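Local coordinates for protein Tubulin/ftsz, gtpase (Methanosaeta thermophila, PDB 3ZID) that binds guanine nucleotide as a tubulin/FtsZ-like GTPase and is thought to take part in controlling the shape of archaeal cells, at residues A[7-12]-A[122-127]; A[14-19]-A[107-112]; A[47-52]-A[114-119]; A[158-163]-A[171-176]. One frame throughout, in Å; residues are numbered along the deposited sequence.

Interaction 1 (A[7-12]-A[122-127]); sequences LGVGQC and PLMIHE. With GDP (guanosine-5'-diphosphate), chain C.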
# COMPACT_ATOMS: atom_id res chain seq x y z
N LEU A 7 0.14 -11.48 1.74
CA LEU A 7 -1.08 -11.76 0.98
C LEU A 7 -1.26 -10.69 -0.09
O LEU A 7 -1.46 -9.52 0.25
CB LEU A 7 -2.29 -11.69 1.90
CG LEU A 7 -2.24 -12.66 3.08
CD1 LEU A 7 -3.44 -12.47 4.00
CD2 LEU A 7 -2.19 -14.08 2.54
N GLY A 8 -1.18 -11.07 -1.36
CA GLY A 8 -1.35 -10.12 -2.44
C GLY A 8 -2.75 -10.30 -3.01
O GLY A 8 -3.04 -11.30 -3.63
N VAL A 9 -3.62 -9.31 -2.79
CA VAL A 9 -5.06 -9.46 -3.08
C VAL A 9 -5.48 -8.59 -4.25
O VAL A 9 -5.23 -7.38 -4.27
CB VAL A 9 -5.87 -9.09 -1.84
CG1 VAL A 9 -7.36 -9.38 -2.03
CG2 VAL A 9 -5.31 -9.83 -0.62
N GLY A 10 -6.10 -9.20 -5.25
CA GLY A 10 -6.47 -8.46 -6.45
C GLY A 10 -5.29 -8.37 -7.39
O GLY A 10 -4.18 -8.80 -7.05
N GLN A 11 -5.49 -7.82 -8.58
CA GLN A 11 -4.41 -7.78 -9.57
C GLN A 11 -3.15 -7.03 -9.09
O GLN A 11 -2.02 -7.53 -9.22
CB GLN A 11 -4.91 -7.15 -10.87
CG GLN A 11 -3.79 -6.91 -11.87
CD GLN A 11 -4.29 -6.83 -13.28
OE1 GLN A 11 -4.03 -7.72 -14.09
NE2 GLN A 11 -5.00 -5.76 -13.58
N CYS A 12 -3.35 -5.83 -8.56
CA CYS A 12 -2.23 -5.02 -8.09
C CYS A 12 -1.50 -5.76 -6.96
O CYS A 12 -0.28 -5.93 -7.02
CB CYS A 12 -2.72 -3.65 -7.64
SG CYS A 12 -1.48 -2.64 -6.84
N PRO A 122 -9.97 -5.29 3.62
CA PRO A 122 -10.43 -4.92 4.96
C PRO A 122 -11.20 -6.04 5.63
O PRO A 122 -11.08 -6.18 6.85
CB PRO A 122 -11.35 -3.73 4.70
CG PRO A 122 -10.86 -3.16 3.39
CD PRO A 122 -10.42 -4.33 2.59
N LEU A 123 -11.96 -6.81 4.85
CA LEU A 123 -12.72 -7.94 5.41
C LEU A 123 -11.80 -9.01 5.94
O LEU A 123 -12.01 -9.56 7.03
CB LEU A 123 -13.66 -8.55 4.36
CG LEU A 123 -14.75 -7.61 3.85
CD1 LEU A 123 -15.76 -8.23 2.87
CD2 LEU A 123 -15.43 -7.11 5.05
N MET A 124 -10.76 -9.29 5.15
CA MET A 124 -9.78 -10.32 5.49
C MET A 124 -8.97 -9.91 6.72
O MET A 124 -8.63 -10.74 7.56
CB MET A 124 -8.86 -10.56 4.30
CG MET A 124 -8.18 -11.93 4.30
SD MET A 124 -7.19 -12.19 2.81
CE MET A 124 -8.28 -11.48 1.59
N ILE A 125 -8.66 -8.63 6.83
CA ILE A 125 -7.88 -8.17 7.98
C ILE A 125 -8.72 -8.34 9.25
O ILE A 125 -8.22 -8.78 10.29
CB ILE A 125 -7.43 -6.71 7.79
CG1 ILE A 125 -6.36 -6.65 6.70
CG2 ILE A 125 -6.94 -6.11 9.10
CD1 ILE A 125 -6.14 -5.25 6.14
N HIS A 126 -10.00 -8.01 9.16
CA HIS A 126 -10.89 -8.17 10.30
C HIS A 126 -10.82 -9.59 10.83
O HIS A 126 -10.68 -9.82 12.03
CB HIS A 126 -12.34 -7.85 9.92
CG HIS A 126 -13.29 -7.95 11.08
ND1 HIS A 126 -13.19 -7.14 12.20
CD2 HIS A 126 -14.29 -8.82 11.34
CE1 HIS A 126 -14.13 -7.48 13.07
NE2 HIS A 126 -14.81 -8.49 12.57
N GLU A 127 -10.95 -10.55 9.93
CA GLU A 127 -10.93 -11.94 10.31
C GLU A 127 -9.57 -12.38 10.84
O GLU A 127 -9.48 -13.12 11.81
CB GLU A 127 -11.38 -12.81 9.13
CG GLU A 127 -12.84 -12.63 8.78
CD GLU A 127 -13.75 -12.90 9.98
OE1 GLU A 127 -13.51 -13.90 10.71
OE2 GLU A 127 -14.70 -12.12 10.20
PB GDP C . -8.83 -5.64 -8.55
O1B GDP C . -8.51 -5.55 -7.06
O2B GDP C . -8.12 -6.84 -9.16
O3B GDP C . -10.33 -5.76 -8.71
O3A GDP C . -8.39 -4.27 -9.27
PA GDP C . -6.86 -3.78 -9.35
O1A GDP C . -6.34 -3.90 -10.74
O2A GDP C . -5.95 -4.44 -8.34
O5' GDP C . -7.07 -2.26 -8.92
C5' GDP C . -6.89 -1.24 -9.89
C4' GDP C . -6.00 -0.17 -9.27
O4' GDP C . -4.71 -0.75 -9.03
C3' GDP C . -5.81 0.94 -10.26
O3' GDP C . -5.54 2.12 -9.50
C2' GDP C . -4.58 0.50 -11.01
O2' GDP C . -3.90 1.64 -11.53
C1' GDP C . -3.76 -0.16 -9.92
N9 GDP C . -2.91 -1.26 -10.36
C8 GDP C . -3.28 -2.35 -11.07
N7 GDP C . -2.22 -3.18 -11.23
C5 GDP C . -1.17 -2.61 -10.61
C6 GDP C . 0.23 -2.96 -10.37
O6 GDP C . 0.71 -4.01 -10.84
N1 GDP C . 0.98 -2.12 -9.66
C2 GDP C . 0.50 -0.97 -9.16
N2 GDP C . 1.34 -0.17 -8.47
N3 GDP C . -0.79 -0.57 -9.33
C4 GDP C . -1.64 -1.35 -10.02
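M124 lays its sulfur against L7 and turns its methyl to V9, and those two meetings make up the contact. Its CG stands anti to the backbone N (chi1 -157°), which sends the chain from helix 117-131 down onto strand 3-9; a bend at the last torsion then aims CE along the strand. SD lies 3.9 Å from L7 CD1, the two side chains crossing at a slant, while CE meets V9 CG2 tip to tip at 4.1 Å. All three residues are buried, and the interface is small and wholly apolar. F120, S121 and L128 of the same helix also touch V9 or L7. The arrangement belongs to the Rossmann-like nucleotide-binding fold of tubulin and FtsZ: strand 3-9 runs through a glycine-rich turn, consistent with a GxGxxG pattern at G8, G10 and G13, into helix 10-30. Just past V9 the chain turns to the diphosphate of GDP, with G10 at a positive phi of 83°. Q11 N donates to GDP O2B at 2.9 Å and nearly straight (176°), and C12 N donates to GDP O2A at 3.0 Å. C12 SG sits over one face of the guanine, 3.3 Å from GDP N3. Helix 117-131 has a looser, solvent side, where H126 is exposed and L123 is partly so while resting on F86 and W87 of helix 79-98. E127, by contrast, is buried, and its carboxylate forms salt bridges with K130 and R131 along its own helix.

Interaction 2 (A[14-19]-A[107-112]); sequences NRILDA and FVMTSV. With GDP (guanosine-5'-diphosphate), chain C.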
# COMPACT_ATOMS: atom_id res chain seq x y z
N ASN A 14 -1.55 -8.95 -6.34
CA ASN A 14 -0.88 -10.11 -6.95
C ASN A 14 0.49 -9.75 -7.56
O ASN A 14 1.49 -10.45 -7.36
CB ASN A 14 -1.69 -10.71 -8.09
CG ASN A 14 -2.97 -11.41 -7.65
OD1 ASN A 14 -3.76 -11.80 -8.51
ND2 ASN A 14 -3.20 -11.55 -6.35
N ARG A 15 0.51 -8.67 -8.34
CA ARG A 15 1.71 -8.29 -9.05
C ARG A 15 2.80 -7.81 -8.09
O ARG A 15 3.97 -8.03 -8.32
CB ARG A 15 1.42 -7.25 -10.12
CG ARG A 15 0.77 -7.81 -11.39
CD ARG A 15 0.36 -6.63 -12.25
NE ARG A 15 -0.32 -6.98 -13.48
CZ ARG A 15 -1.13 -6.14 -14.12
NH1 ARG A 15 -1.36 -4.93 -13.61
NH2 ARG A 15 -1.73 -6.52 -15.24
N ILE A 16 2.41 -7.15 -7.01
CA ILE A 16 3.40 -6.75 -6.02
C ILE A 16 3.98 -7.98 -5.33
O ILE A 16 5.17 -8.07 -5.13
CB ILE A 16 2.81 -5.79 -4.99
CG1 ILE A 16 2.53 -4.44 -5.66
CG2 ILE A 16 3.80 -5.58 -3.83
CD1 ILE A 16 1.72 -3.49 -4.79
N LEU A 17 3.12 -8.93 -4.99
CA LEU A 17 3.59 -10.15 -4.37
C LEU A 17 4.57 -10.91 -5.27
O LEU A 17 5.58 -11.44 -4.80
CB LEU A 17 2.41 -11.06 -4.04
CG LEU A 17 2.82 -12.29 -3.23
CD1 LEU A 17 3.63 -11.85 -2.01
CD2 LEU A 17 1.62 -13.03 -2.77
N ASP A 18 4.27 -10.94 -6.57
CA ASP A 18 5.14 -11.56 -7.56
C ASP A 18 6.51 -10.87 -7.61
O ASP A 18 7.54 -11.55 -7.67
CB ASP A 18 4.48 -11.53 -8.93
CG ASP A 18 4.90 -12.69 -9.82
OD1 ASP A 18 5.08 -13.81 -9.29
OD2 ASP A 18 5.04 -12.48 -11.04
N ALA A 19 6.53 -9.54 -7.55
CA ALA A 19 7.81 -8.81 -7.48
C ALA A 19 8.58 -9.15 -6.21
O ALA A 19 9.80 -9.17 -6.23
CB ALA A 19 7.60 -7.29 -7.57
N PHE A 107 1.48 -9.02 6.04
CA PHE A 107 1.28 -7.94 5.08
C PHE A 107 0.12 -8.25 4.18
O PHE A 107 0.07 -9.33 3.59
CB PHE A 107 2.54 -7.69 4.26
CG PHE A 107 3.69 -7.15 5.09
CD1 PHE A 107 3.70 -5.83 5.52
CD2 PHE A 107 4.75 -7.97 5.45
CE1 PHE A 107 4.76 -5.31 6.29
CE2 PHE A 107 5.83 -7.47 6.20
CZ PHE A 107 5.83 -6.14 6.64
N VAL A 108 -0.82 -7.32 4.09
CA VAL A 108 -1.95 -7.43 3.16
C VAL A 108 -1.83 -6.36 2.09
O VAL A 108 -1.99 -5.17 2.35
CB VAL A 108 -3.31 -7.31 3.88
CG1 VAL A 108 -4.45 -7.49 2.88
CG2 VAL A 108 -3.41 -8.38 4.97
N MET A 109 -1.51 -6.80 0.89
CA MET A 109 -1.17 -5.92 -0.19
C MET A 109 -2.26 -5.87 -1.23
O MET A 109 -2.68 -6.90 -1.74
CB MET A 109 0.13 -6.38 -0.81
CG MET A 109 1.18 -6.68 0.25
SD MET A 109 2.67 -7.30 -0.52
CE MET A 109 2.03 -8.73 -1.36
N THR A 110 -2.71 -4.66 -1.52
CA THR A 110 -3.81 -4.44 -2.43
C THR A 110 -3.82 -2.99 -2.93
O THR A 110 -3.29 -2.09 -2.27
CB THR A 110 -5.18 -4.74 -1.73
OG1 THR A 110 -6.24 -4.45 -2.64
CG2 THR A 110 -5.36 -3.86 -0.51
N SER A 111 -4.45 -2.76 -4.08
CA SER A 111 -4.87 -1.41 -4.43
C SER A 111 -6.19 -1.10 -3.70
O SER A 111 -6.93 -2.02 -3.33
CB SER A 111 -5.08 -1.24 -5.94
OG SER A 111 -6.22 -1.93 -6.40
N VAL A 112 -6.47 0.17 -3.51
CA VAL A 112 -7.69 0.55 -2.85
C VAL A 112 -8.80 0.84 -3.86
O VAL A 112 -9.93 1.05 -3.46
CB VAL A 112 -7.50 1.77 -1.93
CG1 VAL A 112 -6.45 1.45 -0.89
CG2 VAL A 112 -7.09 2.99 -2.73
PB GDP C . -8.83 -5.64 -8.55
O1B GDP C . -8.51 -5.55 -7.06
O2B GDP C . -8.12 -6.84 -9.16
O3B GDP C . -10.33 -5.76 -8.71
O3A GDP C . -8.39 -4.27 -9.27
PA GDP C . -6.86 -3.78 -9.35
O1A GDP C . -6.34 -3.90 -10.74
O2A GDP C . -5.95 -4.44 -8.34
O5' GDP C . -7.07 -2.26 -8.92
C5' GDP C . -6.89 -1.24 -9.89
C4' GDP C . -6.00 -0.17 -9.27
O4' GDP C . -4.71 -0.75 -9.03
C3' GDP C . -5.81 0.94 -10.26
O3' GDP C . -5.54 2.12 -9.50
C2' GDP C . -4.58 0.50 -11.01
O2' GDP C . -3.90 1.64 -11.53
C1' GDP C . -3.76 -0.16 -9.92
N9 GDP C . -2.91 -1.26 -10.36
C8 GDP C . -3.28 -2.35 -11.07
N7 GDP C . -2.22 -3.18 -11.23
C5 GDP C . -1.17 -2.61 -10.61
C6 GDP C . 0.23 -2.96 -10.37
O6 GDP C . 0.71 -4.01 -10.84
N1 GDP C . 0.98 -2.12 -9.66
C2 GDP C . 0.50 -0.97 -9.16
N2 GDP C . 1.34 -0.17 -8.47
N3 GDP C . -0.79 -0.57 -9.33
C4 GDP C . -1.64 -1.35 -10.02
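M109 has its CG beside the backbone N (chi1 -47°) and an extended middle, then bends at SD (chi3 -59°), which tucks its methyl under helix 10-30 beside L17. CE touches L17 CB at 3.6 Å, and L17 CD1 is equally near, with L17 CG anti to the backbone N (chi1 -173°); the two side chains cross at about a right angle. Higher up the M109 chain, SD lies 3.9 Å from I16 CG2. The three side chains form a buried, apolar seam between helix and strand, and both elements carry residues that bind the nucleotide, R15 and S111. R15 stretches along the guanine: its CD comes within 3.0 Å of GDP O6, a tight approach, and the guanine lies at the edge of the guanidinium, near its plane, with NH1 3.1 Å from GDP N7. At the end of the strand S111 OG donates to GDP O5' at 2.7 Å. The neighbouring T110 OG1 donates to S111 O at 2.6 Å, a short bond that spans the end of the strand. Strand 105-111 lies between strands 3-9 and 136-143 in the parallel sheet of this Rossmann-like GTPase domain; M6 and I140 flank M109 from those two strands, and L201 and N194 of helix 186-210 touch M109 and I16.

Interaction 3 (A[47-52]-A[114-119]); sequences AINTAI and GGTGSS. With GDP (guanosine-5'-diphosphate), chain C.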
# COMPACT_ATOMS: atom_id res chain seq x y z
N ALA A 47 -1.01 -15.30 -3.34
CA ALA A 47 -1.66 -14.38 -4.24
C ALA A 47 -3.14 -14.77 -4.34
O ALA A 47 -3.46 -15.87 -4.75
CB ALA A 47 -1.02 -14.44 -5.59
N ILE A 48 -4.02 -13.86 -3.97
CA ILE A 48 -5.45 -14.15 -3.98
C ILE A 48 -6.14 -13.28 -5.03
O ILE A 48 -5.89 -12.08 -5.12
CB ILE A 48 -6.04 -13.92 -2.57
CG1 ILE A 48 -5.20 -14.68 -1.53
CG2 ILE A 48 -7.52 -14.36 -2.52
CD1 ILE A 48 -5.54 -14.41 -0.08
N ASN A 49 -7.00 -13.91 -5.84
CA ASN A 49 -7.73 -13.20 -6.89
C ASN A 49 -9.00 -13.93 -7.33
O ASN A 49 -9.09 -15.15 -7.24
CB ASN A 49 -6.83 -12.99 -8.11
CG ASN A 49 -7.14 -11.70 -8.85
OD1 ASN A 49 -8.30 -11.28 -8.96
ND2 ASN A 49 -6.10 -11.04 -9.34
N THR A 50 -9.98 -13.16 -7.80
CA THR A 50 -11.20 -13.72 -8.35
C THR A 50 -11.07 -13.87 -9.85
O THR A 50 -11.92 -14.47 -10.49
CB THR A 50 -12.39 -12.80 -8.09
OG1 THR A 50 -12.11 -11.50 -8.64
CG2 THR A 50 -12.67 -12.68 -6.60
N ALA A 51 -10.01 -13.31 -10.42
CA ALA A 51 -9.78 -13.41 -11.86
C ALA A 51 -8.62 -14.35 -12.14
O ALA A 51 -7.47 -14.04 -11.84
CB ALA A 51 -9.52 -12.04 -12.45
N ILE A 52 -8.92 -15.53 -12.68
CA ILE A 52 -7.89 -16.54 -12.87
C ILE A 52 -6.83 -16.14 -13.89
O ILE A 52 -5.67 -16.56 -13.79
CB ILE A 52 -8.48 -17.95 -13.18
CG1 ILE A 52 -7.40 -19.03 -13.07
CG2 ILE A 52 -9.19 -17.97 -14.53
CD1 ILE A 52 -7.91 -20.42 -13.31
N GLY A 114 -9.62 -1.01 -7.00
CA GLY A 114 -10.29 -2.05 -7.75
C GLY A 114 -11.49 -2.59 -6.97
O GLY A 114 -11.93 -2.01 -5.97
N GLY A 115 -12.01 -3.71 -7.44
CA GLY A 115 -13.18 -4.31 -6.82
C GLY A 115 -12.82 -5.45 -5.90
O GLY A 115 -13.45 -5.65 -4.86
N THR A 116 -11.81 -6.22 -6.27
CA THR A 116 -11.45 -7.39 -5.49
C THR A 116 -10.57 -7.06 -4.31
O THR A 116 -10.94 -7.29 -3.14
CB THR A 116 -10.81 -8.50 -6.35
OG1 THR A 116 -11.76 -9.02 -7.28
CG2 THR A 116 -10.30 -9.64 -5.47
N GLY A 117 -9.38 -6.53 -4.60
CA GLY A 117 -8.45 -6.21 -3.54
C GLY A 117 -9.04 -5.29 -2.49
O GLY A 117 -9.00 -5.58 -1.29
N SER A 118 -9.64 -4.20 -2.95
CA SER A 118 -10.10 -3.16 -2.06
C SER A 118 -11.23 -3.58 -1.14
O SER A 118 -11.40 -2.98 -0.09
CB SER A 118 -10.53 -1.93 -2.86
OG SER A 118 -11.78 -2.15 -3.47
N SER A 119 -11.99 -4.60 -1.53
CA SER A 119 -13.12 -5.08 -0.71
C SER A 119 -12.75 -6.27 0.16
O SER A 119 -13.11 -6.32 1.33
CB SER A 119 -14.34 -5.41 -1.58
OG SER A 119 -14.05 -6.40 -2.55
PB GDP C . -8.83 -5.64 -8.55
O1B GDP C . -8.51 -5.55 -7.06
O2B GDP C . -8.12 -6.84 -9.16
O3B GDP C . -10.33 -5.76 -8.71
O3A GDP C . -8.39 -4.27 -9.27
PA GDP C . -6.86 -3.78 -9.35
O1A GDP C . -6.34 -3.90 -10.74
O2A GDP C . -5.95 -4.44 -8.34
O5' GDP C . -7.07 -2.26 -8.92
C5' GDP C . -6.89 -1.24 -9.89
C4' GDP C . -6.00 -0.17 -9.27
O4' GDP C . -4.71 -0.75 -9.03
C3' GDP C . -5.81 0.94 -10.26
O3' GDP C . -5.54 2.12 -9.50
C2' GDP C . -4.58 0.50 -11.01
O2' GDP C . -3.90 1.64 -11.53
C1' GDP C . -3.76 -0.16 -9.92
N9 GDP C . -2.91 -1.26 -10.36
C8 GDP C . -3.28 -2.35 -11.07
N7 GDP C . -2.22 -3.18 -11.23
C5 GDP C . -1.17 -2.61 -10.61
C6 GDP C . 0.23 -2.96 -10.37
O6 GDP C . 0.71 -4.01 -10.84
N1 GDP C . 0.98 -2.12 -9.66
C2 GDP C . 0.50 -0.97 -9.16
N2 GDP C . 1.34 -0.17 -8.47
N3 GDP C . -0.79 -0.57 -9.33
C4 GDP C . -1.64 -1.35 -10.02
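T50 and T116 point at each other tip to tip, one from the loop after strand 42-49, the other from the glycine-rich loop that leads into helix 117-131. T50 carries OG1 between its backbone N and carbonyl carbon (chi1 56°), whereas T116 has OG1 beside its backbone N (chi1 -66°); the hydroxyls thus face one another and share a hydrogen bond, OG1 to OG1, of 2.9 Å. T50 CG2 also comes 4.0 Å from T116 CG2. N49 turns its amide to brace the T50 end: OD1 accepts from A51 N at 162°, with the donor above the carbonyl plane, an Asx turn just before helix 52-56. N49 ND2 donates to N14 OD1, which ties this turn to helix 10-30.

On the other side, residues 114-118 read GGTGS, the glycine-rich signature of the tubulin and FtsZ family. G115 N and T116 N both donate to GDP O3B, the latter at 2.9 Å and nearly straight, and G117 N donates to GDP O1B at 2.8 Å. The loop is laced from within by S118 OG to G114 O and S119 OG to G115 O, each 2.5 Å, the second almost in line with the carbonyl bond. Three amides in the loop that runs into the helix would help to offset the negative charge of the beta phosphate. T116 holds that phosphate through its backbone N while its side-chain hydroxyl bonds to T50, and the hydroxyl pair thereby ties the loop after strand 42-49 to the nucleotide indirectly.

Interaction 4 (A[158-163]-A[171-176]); sequences FCLREM and MILVDN. With GDP (guanosine-5'-diphosphate), chain C.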
# COMPACT_ATOMS: atom_id res chain seq x y z
N PHE A 158 -13.75 5.02 -0.10
CA PHE A 158 -14.42 4.10 0.82
C PHE A 158 -13.54 2.97 1.34
O PHE A 158 -13.73 2.48 2.46
CB PHE A 158 -15.69 3.54 0.20
CG PHE A 158 -16.74 4.58 -0.01
CD1 PHE A 158 -17.34 5.21 1.07
CD2 PHE A 158 -17.14 4.92 -1.29
CE1 PHE A 158 -18.30 6.17 0.88
CE2 PHE A 158 -18.11 5.87 -1.49
CZ PHE A 158 -18.70 6.50 -0.40
N CYS A 159 -12.61 2.53 0.51
CA CYS A 159 -11.68 1.48 0.94
C CYS A 159 -10.79 1.99 2.06
O CYS A 159 -10.61 1.31 3.08
CB CYS A 159 -10.81 1.01 -0.22
SG CYS A 159 -9.60 -0.23 0.30
N LEU A 160 -10.22 3.17 1.87
CA LEU A 160 -9.35 3.76 2.90
C LEU A 160 -10.09 3.93 4.23
O LEU A 160 -9.51 3.71 5.31
CB LEU A 160 -8.76 5.08 2.42
CG LEU A 160 -7.66 4.96 1.36
CD1 LEU A 160 -7.38 6.31 0.69
CD2 LEU A 160 -6.38 4.36 1.97
N ARG A 161 -11.36 4.31 4.16
CA ARG A 161 -12.18 4.41 5.36
C ARG A 161 -12.31 3.08 6.08
O ARG A 161 -12.10 3.01 7.29
CB ARG A 161 -13.58 4.97 5.05
CG ARG A 161 -13.57 6.46 4.80
CD ARG A 161 -14.89 6.96 4.19
NE ARG A 161 -16.02 6.84 5.11
CZ ARG A 161 -17.19 7.43 4.91
NH1 ARG A 161 -17.37 8.19 3.84
NH2 ARG A 161 -18.17 7.28 5.79
N GLU A 162 -12.62 2.02 5.34
CA GLU A 162 -12.73 0.70 5.96
C GLU A 162 -11.43 0.19 6.57
O GLU A 162 -11.47 -0.47 7.61
CB GLU A 162 -13.26 -0.34 4.98
CG GLU A 162 -14.72 -0.16 4.62
CD GLU A 162 -15.14 -1.06 3.48
OE1 GLU A 162 -14.35 -1.97 3.12
OE2 GLU A 162 -16.26 -0.89 2.98
N MET A 163 -10.30 0.51 5.94
CA MET A 163 -8.98 0.11 6.42
C MET A 163 -8.71 0.68 7.81
O MET A 163 -8.28 -0.03 8.71
CB MET A 163 -7.88 0.59 5.47
CG MET A 163 -7.61 -0.27 4.24
SD MET A 163 -7.22 -1.99 4.62
CE MET A 163 -6.65 -2.50 3.01
N MET A 171 -0.75 1.55 8.16
CA MET A 171 -1.00 1.28 6.77
C MET A 171 0.12 1.91 5.99
O MET A 171 0.51 3.05 6.25
CB MET A 171 -2.37 1.87 6.39
CG MET A 171 -2.56 2.19 4.96
SD MET A 171 -4.31 2.30 4.54
CE MET A 171 -4.98 3.16 5.94
N ILE A 172 0.70 1.15 5.07
CA ILE A 172 1.70 1.77 4.21
C ILE A 172 1.09 2.25 2.91
O ILE A 172 0.59 1.47 2.11
CB ILE A 172 2.84 0.83 3.91
CG1 ILE A 172 3.73 0.72 5.16
CG2 ILE A 172 3.68 1.39 2.76
CD1 ILE A 172 4.39 -0.62 5.32
N LEU A 173 1.18 3.55 2.68
CA LEU A 173 0.59 4.17 1.50
C LEU A 173 1.54 4.12 0.32
O LEU A 173 2.68 4.51 0.44
CB LEU A 173 0.22 5.62 1.80
CG LEU A 173 -0.80 5.87 2.91
CD1 LEU A 173 -0.96 7.37 3.14
CD2 LEU A 173 -2.15 5.21 2.55
N VAL A 174 1.05 3.66 -0.82
CA VAL A 174 1.80 3.66 -2.07
C VAL A 174 1.01 4.52 -3.07
O VAL A 174 -0.11 4.18 -3.45
CB VAL A 174 1.97 2.23 -2.62
CG1 VAL A 174 2.87 2.21 -3.87
CG2 VAL A 174 2.52 1.29 -1.54
N ASP A 175 1.60 5.64 -3.48
CA ASP A 175 0.89 6.57 -4.36
C ASP A 175 1.28 6.38 -5.82
O ASP A 175 2.33 6.84 -6.25
CB ASP A 175 1.16 8.01 -3.93
CG ASP A 175 0.33 9.03 -4.72
OD1 ASP A 175 -0.53 8.62 -5.54
OD2 ASP A 175 0.51 10.24 -4.48
N ASN A 176 0.43 5.70 -6.59
CA ASN A 176 0.73 5.45 -8.00
C ASN A 176 1.02 6.75 -8.75
O ASN A 176 1.87 6.79 -9.64
CB ASN A 176 -0.41 4.70 -8.70
CG ASN A 176 -0.28 3.19 -8.61
OD1 ASN A 176 0.68 2.65 -8.05
ND2 ASN A 176 -1.27 2.48 -9.18
PB GDP C . -8.83 -5.64 -8.55
O1B GDP C . -8.51 -5.55 -7.06
O2B GDP C . -8.12 -6.84 -9.16
O3B GDP C . -10.33 -5.76 -8.71
O3A GDP C . -8.39 -4.27 -9.27
PA GDP C . -6.86 -3.78 -9.35
O1A GDP C . -6.34 -3.90 -10.74
O2A GDP C . -5.95 -4.44 -8.34
O5' GDP C . -7.07 -2.26 -8.92
C5' GDP C . -6.89 -1.24 -9.89
C4' GDP C . -6.00 -0.17 -9.27
O4' GDP C . -4.71 -0.75 -9.03
C3' GDP C . -5.81 0.94 -10.26
O3' GDP C . -5.54 2.12 -9.50
C2' GDP C . -4.58 0.50 -11.01
O2' GDP C . -3.90 1.64 -11.53
C1' GDP C . -3.76 -0.16 -9.92
N9 GDP C . -2.91 -1.26 -10.36
C8 GDP C . -3.28 -2.35 -11.07
N7 GDP C . -2.22 -3.18 -11.23
C5 GDP C . -1.17 -2.61 -10.61
C6 GDP C . 0.23 -2.96 -10.37
O6 GDP C . 0.71 -4.01 -10.84
N1 GDP C . 0.98 -2.12 -9.66
C2 GDP C . 0.50 -0.97 -9.16
N2 GDP C . 1.34 -0.17 -8.47
N3 GDP C . -0.79 -0.57 -9.33
C4 GDP C . -1.64 -1.35 -10.02
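L160, M163 and M171 touch across the contact without any ring between them; the flat group that meets GDP is the carboxamide of N176, which faces the guanine with its oxygen and nitrogen, the two planes being about 30° apart. N176 follows strand 172-175, the last strand of a beta-alpha-beta unit in the Rossmann-like GTPase domain, made with strand 136-143 and helix 150-165. GDP N2 donates to N176 OD1 at 2.9 Å, and N176 ND2 donates to GDP N3 at 3.1 Å (166°), a paired grip that recognises the base. Y190 and I193 of helix 186-210, F145 and V142 also touch this residue. The helix packs on M171, just before the strand, and on L173. M171 sends CG anti to its backbone N (chi1 155°) and then bends at its last torsion, which lays the thioether across both L160 and M163, each at about a right angle. L160 CD2 rests 3.9 Å from M171 SD and makes a looser contact with L173. L328 of the long helix 326-369 touches both leucines. M171 CE lies 3.9 Å from M163 CB.

Overall arrangement
From the N terminus, the chain leaves strand 3-9, enters helix 10-30 and returns at helix 117-131, so interaction 1 closes the widest loop. Interactions 2 and 3 both fall within that loop, and they cross: 14-19 and 47-52 open before 107-112 and 114-119 close. Interaction 4 comes afterwards, in series, and spans only a short connection. Strands 42-49, 3-9 and 105-111 are neighbours in the parallel sheet, joined by backbone hydrogen bonds, and strand 172-175 is its outermost member. Between them the four contacts fasten helices 10-30, 117-131 and 150-165 to this sheet, and each has a segment that also touches GDP.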